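Local coordinates for protein serpin-12 (Manduca sexta, PDB 6CJ7) that probably inhibits serine proteases as a member of the serpin family and controls the prophenoloxidase activation system in larval hemolymph, at residues N81-I84 with Q85-N88; S140-A143 with S144-D148; G175-E178 with I179-E183; L363-N366 with R367-I370. All coordinates share one frame; numbering follows the deposited sequence.

The four contacts are local, each within one continuous stretch of the serpin fold. They follow one another along the chain without overlap. Contact 1 ends helix 70-85, ahead of strand 92-102. Contact 2 ends helix 131-145, whose side chains lie on strand 92-102. Contact 3 lies in the loop after strand 165-174, a strand that pairs with 92-102. Contact 4 joins the antiparallel strands 359-365 and 370-377. Contacts 1 and 4 have centres 12 Å apart and touch through the salt bridge Arg-87 to Asp-365. The other pairs do not touch. Contacts 2 and 3 have the most widely separated centres, 26 Å apart. Contacts 1 and 2 thus close helices, contact 3 is an extended loop and contact 4 a hairpin turn.

Contact 1 of 4, residues N81-I84 with Q85-N88; sequences NEEI and QKRN
Glu-83 with Lys-86 and Ile-84 with Arg-87 pair across the last turn of helix 70-85 of the serpin fold, where the chain leaves for strand 92-102. Glu-83 and Lys-86 form an i, i+3 salt bridge. Both side chains run side by side in the same direction. Lys-86 bends at chi3 (-111°), which brings NZ to Glu-83 OE2 at 3.1 Å, on the syn side of that oxygen. The bond from Lys-86 NZ to Glu-83 OE1 is weak. Lys-79, one turn earlier, also holds Glu-83 OE1, so the carboxylate is shared by two lysines.

Arg-87 runs back along the turn with its chain extended from CG to NE. Its guanidinium has Glu-83 O over one face, 3.6 Å above the plane. NH1 lies 3.6 Å from Ile-84 CG1. The charged end goes on to a salt bridge with Asp-365 and a cation-pi contact with Tyr-232, so it ties the helix end to the strands beyond.

The backbone shows the helix closing. Gln-85 N still donates to Asn-81 O at 2.9 Å, the i+4 pattern. Arg-87 N instead reaches Ile-84 O at 3.1 Å, an i+3 bond made from above the carbonyl plane. One water then donates to both Ile-84 O (2.9 Å) and Arg-87 O (3.0 Å).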
loop_
_atom_site.group_PDB
_atom_site.type_symbol
_atom_site.label_atom_id
_atom_site.label_comp_id
_atom_site.label_asym_id
_atom_site.label_seq_id
_atom_site.Cartn_x
_atom_site.Cartn_y
_atom_site.Cartn_z
ATOM N N ASN A 81 -11.836 -6.058 -5.295
ATOM C CA ASN A 81 -11.177 -7.347 -5.423
ATOM C C ASN A 81 -11.627 -8.084 -6.681
ATOM O O ASN A 81 -10.816 -8.748 -7.329
ATOM C CB ASN A 81 -11.426 -8.178 -4.171
ATOM C CG ASN A 81 -10.488 -7.794 -3.043
ATOM O OD1 ASN A 81 -9.290 -7.619 -3.269
ATOM N ND2 ASN A 81 -11.023 -7.646 -1.826
ATOM N N GLU A 82 -12.912 -7.984 -7.036
ATOM C CA GLU A 82 -13.383 -8.583 -8.279
ATOM C C GLU A 82 -12.669 -7.993 -9.485
ATOM O O GLU A 82 -12.298 -8.723 -10.414
ATOM C CB GLU A 82 -14.891 -8.394 -8.411
ATOM C CG GLU A 82 -15.689 -9.438 -7.656
ATOM C CD GLU A 82 -17.153 -9.067 -7.511
ATOM O OE1 GLU A 82 -17.552 -7.992 -8.011
ATOM O OE2 GLU A 82 -17.907 -9.861 -6.906
ATOM N N GLU A 83 -12.473 -6.675 -9.500
ATOM C CA GLU A 83 -11.805 -6.084 -10.653
ATOM C C GLU A 83 -10.347 -6.515 -10.730
ATOM O O GLU A 83 -9.815 -6.687 -11.836
ATOM C CB GLU A 83 -11.896 -4.556 -10.628
ATOM C CG GLU A 83 -13.290 -3.977 -10.842
ATOM C CD GLU A 83 -14.008 -4.517 -12.079
ATOM O OE1 GLU A 83 -15.250 -4.597 -12.020
ATOM O OE2 GLU A 83 -13.370 -4.853 -13.094
ATOM N N ILE A 84 -9.688 -6.691 -9.582
ATOM C CA ILE A 84 -8.321 -7.208 -9.592
ATOM C C ILE A 84 -8.288 -8.630 -10.145
ATOM O O ILE A 84 -7.484 -8.956 -11.026
ATOM C CB ILE A 84 -7.719 -7.146 -8.177
ATOM C CG1 ILE A 84 -7.424 -5.700 -7.789
ATOM C CG2 ILE A 84 -6.475 -7.999 -8.103
ATOM C CD1 ILE A 84 -7.191 -5.510 -6.285
ATOM N N GLN A 85 -9.174 -9.496 -9.649
ATOM C CA GLN A 85 -9.105 -10.901 -10.027
ATOM C C GLN A 85 -9.565 -11.147 -11.456
ATOM O O GLN A 85 -9.286 -12.218 -12.001
ATOM C CB GLN A 85 -9.910 -11.734 -9.032
ATOM C CG GLN A 85 -9.224 -11.748 -7.678
ATOM C CD GLN A 85 -10.100 -12.277 -6.579
ATOM O OE1 GLN A 85 -9.905 -11.956 -5.406
ATOM N NE2 GLN A 85 -11.075 -13.099 -6.946
ATOM N N LYS A 86 -10.237 -10.181 -12.084
ATOM C CA LYS A 86 -10.593 -10.347 -13.490
ATOM C C LYS A 86 -9.389 -10.207 -14.409
ATOM O O LYS A 86 -9.475 -10.599 -15.577
ATOM C CB LYS A 86 -11.642 -9.322 -13.918
ATOM C CG LYS A 86 -13.055 -9.637 -13.508
ATOM C CD LYS A 86 -14.029 -8.832 -14.350
ATOM C CE LYS A 86 -14.741 -7.776 -13.529
ATOM N NZ LYS A 86 -15.383 -6.753 -14.406
ATOM N N ARG A 87 -8.287 -9.652 -13.914
ATOM C CA ARG A 87 -7.166 -9.312 -14.778
ATOM C C ARG A 87 -6.349 -10.558 -15.092
ATOM O O ARG A 87 -5.995 -11.325 -14.188
ATOM C CB ARG A 87 -6.309 -8.235 -14.117
ATOM C CG ARG A 87 -7.022 -6.881 -14.066
ATOM C CD ARG A 87 -6.351 -5.836 -13.177
ATOM N NE ARG A 87 -7.143 -4.609 -13.199
ATOM C CZ ARG A 87 -7.328 -3.806 -12.152
ATOM N NH1 ARG A 87 -6.755 -4.075 -10.980
ATOM N NH2 ARG A 87 -8.096 -2.727 -12.292
ATOM N N ASN A 88 -6.068 -10.759 -16.390
ATOM C CA ASN A 88 -5.275 -11.876 -16.906
ATOM C C ASN A 88 -4.204 -11.253 -17.790
ATOM O O ASN A 88 -4.302 -11.272 -19.014
ATOM C CB ASN A 88 -6.142 -12.884 -17.686
ATOM C CG ASN A 88 -6.928 -13.805 -16.772
ATOM O OD1 ASN A 88 -6.366 -14.434 -15.873
ATOM N ND2 ASN A 88 -8.235 -13.891 -16.999
HETATM O O HOH W 1 -7.954 -9.634 -4.978
HETATM O O HOH W 2 -5.265 -10.763 -11.322
#

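Contact 2 of 4, residues S140-A143 with S144-D148; sequences SWIA and SKTND
Trp-141 and Lys-145 make the main side-chain contact here, a CH-pi interaction one turn apart on a helix. Lys-145 CG sits over one face of the indole, 4.0 Å from the centroid of the six-membered ring. It is placed toward the rim, and its nearest ring atom is Trp-141 CE2 at 3.7 Å. Bends at chi2 (-86°) and chi3 (-66°) carry the lysine chain obliquely across the ring, and CE also comes near CZ2. The ring and the lysine both touch Ala-96, and the ring also touches Asn-98, so this pair packs the helix on strand 92-102.

Two hydroxyls bond to backbone carbonyls. Ser-144 OG donates to Trp-141 O at 2.6 Å. Its chi1 of 73° sets OG between the backbone N and the carbonyl carbon, turned back toward the preceding turn. Thr-146 OG1 donates to Ile-142 O at 2.9 Å and accepts from Ile-150 N, so it links the helix end to the loop beyond. Lys-145 N also donates to Ile-142 O, from the opposite face of its plane to Thr-146 OG1.

The stretch is the C-terminal end of helix 131-145, the helix that in serpins lies across the main sheet. Asn-147 and Asp-148 take left-handed backbone conformations and reverse the chain.

Backbone bonds follow that change. Ser-144 N keeps the i+4 bond to Ser-140 O. Ala-143 O is gripped by two donors, Thr-146 N at 3.3 Å and Asp-148 N at 2.9 Å. Beside them, Asp-148 OD2 lies 3.7 Å from Ala-143 CB.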
loop_
_atom_site.group_PDB
_atom_site.type_symbol
_atom_site.label_atom_id
_atom_site.label_comp_id
_atom_site.label_asym_id
_atom_site.label_seq_id
_atom_site.Cartn_x
_atom_site.Cartn_y
_atom_site.Cartn_z
ATOM N N SER A 140 5.455 -18.381 5.997
ATOM C CA SER A 140 5.438 -19.261 4.831
ATOM C C SER A 140 4.166 -19.068 4.015
ATOM O O SER A 140 4.206 -19.081 2.778
ATOM C CB SER A 140 5.576 -20.721 5.261
ATOM O OG SER A 140 6.913 -21.024 5.605
ATOM N N TRP A 141 3.027 -18.893 4.689
ATOM C CA TRP A 141 1.787 -18.628 3.969
ATOM C C TRP A 141 1.867 -17.308 3.211
ATOM O O TRP A 141 1.480 -17.231 2.037
ATOM C CB TRP A 141 0.594 -18.626 4.925
ATOM C CG TRP A 141 -0.677 -18.290 4.215
ATOM C CD1 TRP A 141 -1.466 -19.143 3.497
ATOM C CD2 TRP A 141 -1.283 -16.998 4.111
ATOM N NE1 TRP A 141 -2.535 -18.464 2.965
ATOM C CE2 TRP A 141 -2.447 -17.146 3.325
ATOM C CE3 TRP A 141 -0.959 -15.731 4.609
ATOM C CZ2 TRP A 141 -3.281 -16.074 3.016
ATOM C CZ3 TRP A 141 -1.798 -14.667 4.309
ATOM C CH2 TRP A 141 -2.941 -14.846 3.517
ATOM N N ILE A 142 2.369 -16.254 3.865
ATOM C CA ILE A 142 2.526 -14.968 3.178
ATOM C C ILE A 142 3.433 -15.123 1.967
ATOM O O ILE A 142 3.119 -14.643 0.872
ATOM C CB ILE A 142 3.073 -13.890 4.131
ATOM C CG1 ILE A 142 2.097 -13.607 5.271
ATOM C CG2 ILE A 142 3.394 -12.602 3.356
ATOM C CD1 ILE A 142 2.696 -12.717 6.329
ATOM N N ALA A 143 4.582 -15.787 2.148
ATOM C CA ALA A 143 5.497 -15.977 1.028
ATOM C C ALA A 143 4.832 -16.739 -0.112
ATOM O O ALA A 143 5.058 -16.429 -1.290
ATOM C CB ALA A 143 6.753 -16.702 1.502
ATOM N N SER A 144 3.994 -17.731 0.217
ATOM C CA SER A 144 3.313 -18.506 -0.815
ATOM C C SER A 144 2.311 -17.673 -1.605
ATOM O O SER A 144 1.968 -18.041 -2.733
ATOM C CB SER A 144 2.603 -19.713 -0.191
ATOM O OG SER A 144 1.456 -19.319 0.541
ATOM N N LYS A 145 1.844 -16.561 -1.044
ATOM C CA LYS A 145 0.852 -15.710 -1.682
ATOM C C LYS A 145 1.457 -14.516 -2.404
ATOM O O LYS A 145 0.714 -13.781 -3.060
ATOM C CB LYS A 145 -0.148 -15.190 -0.641
ATOM C CG LYS A 145 -1.048 -16.256 -0.019
ATOM C CD LYS A 145 -2.278 -16.490 -0.873
ATOM C CE LYS A 145 -3.161 -15.255 -0.888
ATOM N NZ LYS A 145 -4.224 -15.342 -1.922
ATOM N N THR A 146 2.769 -14.290 -2.274
ATOM C CA THR A 146 3.413 -13.075 -2.765
ATOM C C THR A 146 4.626 -13.388 -3.636
ATOM O O THR A 146 5.582 -12.606 -3.681
ATOM C CB THR A 146 3.833 -12.172 -1.603
ATOM O OG1 THR A 146 4.748 -12.886 -0.753
ATOM C CG2 THR A 146 2.615 -11.704 -0.800
ATOM N N ASN A 147 4.611 -14.530 -4.325
ATOM C CA ASN A 147 5.727 -14.939 -5.183
ATOM C C ASN A 147 7.048 -14.945 -4.409
ATOM O O ASN A 147 8.106 -14.591 -4.933
ATOM C CB ASN A 147 5.823 -14.041 -6.424
ATOM C CG ASN A 147 4.768 -14.365 -7.476
ATOM O OD1 ASN A 147 4.809 -13.828 -8.595
ATOM N ND2 ASN A 147 3.827 -15.239 -7.134
ATOM N N ASP A 148 6.977 -15.323 -3.130
ATOM C CA ASP A 148 8.128 -15.386 -2.228
ATOM C C ASP A 148 8.792 -14.029 -2.006
ATOM O O ASP A 148 9.927 -13.969 -1.528
ATOM C CB ASP A 148 9.170 -16.402 -2.716
ATOM C CG ASP A 148 8.671 -17.830 -2.620
ATOM O OD1 ASP A 148 8.785 -18.565 -3.621
ATOM O OD2 ASP A 148 8.159 -18.219 -1.551
#

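Contact 3 of 4, residues G175-E178 with I179-E183; sequences GLWE and IPFRE
Ile-179 first meets Trp-177 through its backbone. Ile-179 O lies 3.1 Å from Trp-177 CB and oblique to the indole ring. No hydrogen bond joins the two segments, so side-chain packing carries the contact. The side chain of Ile-179 turns the other way, onto Arg-208 of strand 198-215. Pro-180 continues the extended course of the chain and brings Phe-181 round to the indole.

Phe-181 makes the principal contact, an edge-to-face (T-shaped) aromatic pair. Its CD2-CE2 edge points at one face of Trp-177, over the five-membered ring. The ring centroids are 5.0 Å apart and the planes stand at 77°. Phe-181 CE2 is 3.5 Å from Trp-177 NE1, and Phe-181 CD2 is 3.6 Å from Trp-177 CD1. With chi1 at -72°, the phenyl ring swings back toward the indole. Trp-177 NE1 lies in the plane of the phenyl ring, at its edge. Its N-H is used by Asp-327 O, which fixes the rotation of the indole.

The loop runs from strand 165-174 to strand 187-192. Trp-177 also stacks with Phe-227 and touches Leu-225 of strand 220-226. Its backbone bonds to Arg-329 and Gly-331, just beyond strand 317-326. This fits the breach region of serpins, where the reactive-centre loop would insert. Phe-181 packs on Met-204 and Thr-206 of strand 198-215.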
loop_
_atom_site.group_PDB
_atom_site.type_symbol
_atom_site.label_atom_id
_atom_site.label_comp_id
_atom_site.label_asym_id
_atom_site.label_seq_id
_atom_site.Cartn_x
_atom_site.Cartn_y
_atom_site.Cartn_z
ATOM N N GLY A 175 4.820 -4.643 -12.467
ATOM C CA GLY A 175 4.011 -4.561 -13.661
ATOM C C GLY A 175 4.863 -4.542 -14.919
ATOM O O GLY A 175 6.091 -4.504 -14.883
ATOM N N LEU A 176 4.165 -4.587 -16.047
ATOM C CA LEU A 176 4.772 -4.480 -17.365
ATOM C C LEU A 176 4.276 -3.185 -17.994
ATOM O O LEU A 176 3.066 -2.968 -18.095
ATOM C CB LEU A 176 4.384 -5.684 -18.228
ATOM C CG LEU A 176 5.122 -5.907 -19.544
ATOM C CD1 LEU A 176 6.215 -6.930 -19.344
ATOM C CD2 LEU A 176 4.144 -6.368 -20.609
ATOM N N TRP A 177 5.195 -2.318 -18.402
ATOM C CA TRP A 177 4.775 -1.079 -19.032
ATOM C C TRP A 177 4.020 -1.363 -20.326
ATOM O O TRP A 177 4.283 -2.343 -21.033
ATOM C CB TRP A 177 5.974 -0.183 -19.341
ATOM C CG TRP A 177 6.796 0.188 -18.153
ATOM C CD1 TRP A 177 8.102 -0.159 -17.932
ATOM C CD2 TRP A 177 6.403 1.004 -17.035
ATOM N NE1 TRP A 177 8.537 0.370 -16.747
ATOM C CE2 TRP A 177 7.521 1.098 -16.181
ATOM C CE3 TRP A 177 5.212 1.655 -16.671
ATOM C CZ2 TRP A 177 7.492 1.813 -14.977
ATOM C CZ3 TRP A 177 5.182 2.368 -15.479
ATOM C CH2 TRP A 177 6.324 2.448 -14.647
ATOM N N GLU A 178 3.075 -0.478 -20.640
ATOM C CA GLU A 178 2.425 -0.517 -21.951
ATOM C C GLU A 178 3.455 -0.469 -23.072
ATOM O O GLU A 178 3.350 -1.200 -24.066
ATOM C CB GLU A 178 1.448 0.652 -22.049
ATOM C CG GLU A 178 0.453 0.600 -23.184
ATOM C CD GLU A 178 -0.500 1.779 -23.141
ATOM O OE1 GLU A 178 -0.021 2.932 -23.209
ATOM O OE2 GLU A 178 -1.722 1.557 -23.009
ATOM N N ILE A 179 4.461 0.380 -22.924
ATOM C CA ILE A 179 5.560 0.479 -23.878
ATOM C C ILE A 179 6.872 0.330 -23.111
ATOM O O ILE A 179 7.054 0.963 -22.058
ATOM C CB ILE A 179 5.489 1.796 -24.662
ATOM C CG1 ILE A 179 4.253 1.794 -25.570
ATOM C CG2 ILE A 179 6.751 1.996 -25.497
ATOM C CD1 ILE A 179 3.984 3.118 -26.276
ATOM N N PRO A 180 7.798 -0.498 -23.584
ATOM C CA PRO A 180 9.018 -0.752 -22.816
ATOM C C PRO A 180 9.964 0.433 -22.831
ATOM O O PRO A 180 9.967 1.251 -23.755
ATOM C CB PRO A 180 9.646 -1.955 -23.531
ATOM C CG PRO A 180 9.104 -1.899 -24.911
ATOM C CD PRO A 180 7.728 -1.324 -24.803
ATOM N N PHE A 181 10.758 0.521 -21.769
ATOM C CA PHE A 181 12.004 1.273 -21.811
ATOM C C PHE A 181 13.062 0.436 -22.508
ATOM O O PHE A 181 13.184 -0.767 -22.249
ATOM C CB PHE A 181 12.487 1.612 -20.400
ATOM C CG PHE A 181 11.676 2.653 -19.697
ATOM C CD1 PHE A 181 11.977 3.995 -19.841
ATOM C CD2 PHE A 181 10.633 2.288 -18.854
ATOM C CE1 PHE A 181 11.239 4.960 -19.171
ATOM C CE2 PHE A 181 9.892 3.251 -18.191
ATOM C CZ PHE A 181 10.196 4.586 -18.349
ATOM N N ARG A 182 13.839 1.079 -23.382
ATOM C CA ARG A 182 14.958 0.420 -24.037
ATOM C C ARG A 182 16.064 0.201 -23.009
ATOM O O ARG A 182 16.548 1.161 -22.402
ATOM C CB ARG A 182 15.438 1.275 -25.212
ATOM C CG ARG A 182 16.022 0.505 -26.389
ATOM C CD ARG A 182 16.277 1.397 -27.613
ATOM N NE ARG A 182 17.091 2.568 -27.296
ATOM C CZ ARG A 182 18.421 2.574 -27.285
ATOM N NH1 ARG A 182 19.092 1.465 -27.564
ATOM N NH2 ARG A 182 19.082 3.686 -26.987
ATOM N N GLU A 183 16.434 -1.063 -22.787
ATOM C CA GLU A 183 17.463 -1.378 -21.796
ATOM C C GLU A 183 18.765 -0.642 -22.088
ATOM O O GLU A 183 19.396 -0.094 -21.178
ATOM C CB GLU A 183 17.718 -2.884 -21.755
ATOM C CG GLU A 183 16.909 -3.638 -20.726
ATOM C CD GLU A 183 17.314 -5.097 -20.641
ATOM O OE1 GLU A 183 16.415 -5.959 -20.565
ATOM O OE2 GLU A 183 18.532 -5.380 -20.657
#

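Contact 4 of 4, residues L363-N366 with R367-I370; sequences LWDN and RSSI
Asp-365 faces Ile-370 and Ser-368 across a tight turn. Its CB packs against Ile-370 CG1 at 4.0 Å. CG lies 4.0 Å from Ser-368 CB. With chi1 at -171°, the carboxylate extends over the turn. OD1 takes two backbone bonds, from Arg-367 N at 3.0 Å, met nearly along the C-O line, and from Ser-368 N at 3.0 Å, met from above the carboxylate plane. A salt bridge with Arg-87 adds a third partner to OD1. OD2 accepts from a water at 2.8 Å, which in turn accepts from Ser-368 OG.

These bonds, with Ser-369 N to Asp-365 O at 2.8 Å, make an Asx motif at the head of a beta-hairpin loop between strands 359-365 and 370-377. Ser-369 has a left-handed backbone, and with Ile-370 it faces Asp-365 as a G1 beta bulge. Asp-365 N closes the loop on Ile-370 O.

Trp-364 lies under the returning chain. Ile-370 O lies over one face of the indole, near CE3, and Ser-369 C comes within 3.5 Å of Trp-364 CZ2. A water in the ring plane accepts from Trp-364 NE1 at 2.9 Å and also bonds Ser-369 OG.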
loop_
_atom_site.group_PDB
_atom_site.type_symbol
_atom_site.label_atom_id
_atom_site.label_comp_id
_atom_site.label_asym_id
_atom_site.label_seq_id
_atom_site.Cartn_x
_atom_site.Cartn_y
_atom_site.Cartn_z
ATOM N N LEU A 363 1.066 4.029 -7.199
ATOM C CA LEU A 363 0.515 3.000 -8.066
ATOM C C LEU A 363 -1.000 3.103 -8.010
ATOM O O LEU A 363 -1.595 2.973 -6.934
ATOM C CB LEU A 363 0.992 1.609 -7.654
ATOM C CG LEU A 363 0.433 0.520 -8.582
ATOM C CD1 LEU A 363 1.135 0.569 -9.949
ATOM C CD2 LEU A 363 0.555 -0.859 -7.928
ATOM N N TRP A 364 -1.618 3.356 -9.164
ATOM C CA TRP A 364 -3.032 3.681 -9.252
ATOM C C TRP A 364 -3.763 2.543 -9.948
ATOM O O TRP A 364 -3.313 2.064 -10.998
ATOM C CB TRP A 364 -3.209 4.996 -10.022
ATOM C CG TRP A 364 -4.577 5.603 -9.960
ATOM C CD1 TRP A 364 -5.560 5.552 -10.923
ATOM C CD2 TRP A 364 -5.101 6.398 -8.897
ATOM N NE1 TRP A 364 -6.665 6.253 -10.504
ATOM C CE2 TRP A 364 -6.408 6.782 -9.261
ATOM C CE3 TRP A 364 -4.591 6.816 -7.658
ATOM C CZ2 TRP A 364 -7.213 7.569 -8.432
ATOM C CZ3 TRP A 364 -5.398 7.599 -6.842
ATOM C CH2 TRP A 364 -6.680 7.964 -7.228
ATOM N N ASP A 365 -4.869 2.098 -9.353
ATOM C CA ASP A 365 -5.791 1.176 -10.011
ATOM C C ASP A 365 -6.721 2.002 -10.896
ATOM O O ASP A 365 -7.523 2.799 -10.396
ATOM C CB ASP A 365 -6.547 0.355 -8.965
ATOM C CG ASP A 365 -7.369 -0.774 -9.583
ATOM O OD1 ASP A 365 -8.133 -0.522 -10.555
ATOM O OD2 ASP A 365 -7.247 -1.927 -9.113
ATOM N N ASN A 366 -6.558 1.879 -12.223
ATOM C CA ASN A 366 -7.281 2.733 -13.161
ATOM C C ASN A 366 -8.758 2.390 -13.267
ATOM O O ASN A 366 -9.536 3.192 -13.805
ATOM C CB ASN A 366 -6.657 2.628 -14.549
ATOM C CG ASN A 366 -5.283 3.236 -14.605
ATOM O OD1 ASN A 366 -4.972 4.132 -13.823
ATOM N ND2 ASN A 366 -4.452 2.763 -15.526
ATOM N N ARG A 367 -9.151 1.196 -12.843
ATOM C CA ARG A 367 -10.555 0.821 -12.936
ATOM C C ARG A 367 -11.309 1.196 -11.667
ATOM O O ARG A 367 -12.462 1.635 -11.731
ATOM C CB ARG A 367 -10.697 -0.683 -13.201
ATOM C CG ARG A 367 -12.175 -1.173 -13.196
ATOM C CD ARG A 367 -12.731 -1.174 -14.558
ATOM N NE ARG A 367 -14.154 -1.567 -14.659
ATOM C CZ ARG A 367 -14.593 -2.589 -15.382
ATOM N NH1 ARG A 367 -13.731 -3.352 -16.050
ATOM N NH2 ARG A 367 -15.889 -2.846 -15.435
ATOM N N SER A 368 -10.671 1.047 -10.512
ATOM C CA SER A 368 -11.322 1.345 -9.240
ATOM C C SER A 368 -10.981 2.729 -8.694
ATOM O O SER A 368 -11.600 3.157 -7.712
ATOM C CB SER A 368 -10.963 0.275 -8.202
ATOM O OG SER A 368 -11.623 -0.946 -8.508
ATOM N N SER A 369 -10.021 3.428 -9.306
ATOM C CA SER A 369 -9.664 4.802 -8.945
ATOM C C SER A 369 -9.226 4.906 -7.489
ATOM O O SER A 369 -9.726 5.740 -6.730
ATOM C CB SER A 369 -10.817 5.766 -9.221
ATOM O OG SER A 369 -11.130 5.788 -10.603
ATOM N N ILE A 370 -8.265 4.065 -7.114
ATOM C CA ILE A 370 -7.705 4.080 -5.757
ATOM C C ILE A 370 -6.195 3.931 -5.830
ATOM O O ILE A 370 -5.641 3.342 -6.768
ATOM C CB ILE A 370 -8.289 2.959 -4.873
ATOM C CG1 ILE A 370 -8.077 1.586 -5.507
ATOM C CG2 ILE A 370 -9.762 3.192 -4.569
ATOM C CD1 ILE A 370 -8.229 0.456 -4.501
HETATM O O HOH W 3 -9.010 6.939 -12.126
HETATM O O HOH W 4 -9.818 -2.901 -8.634
#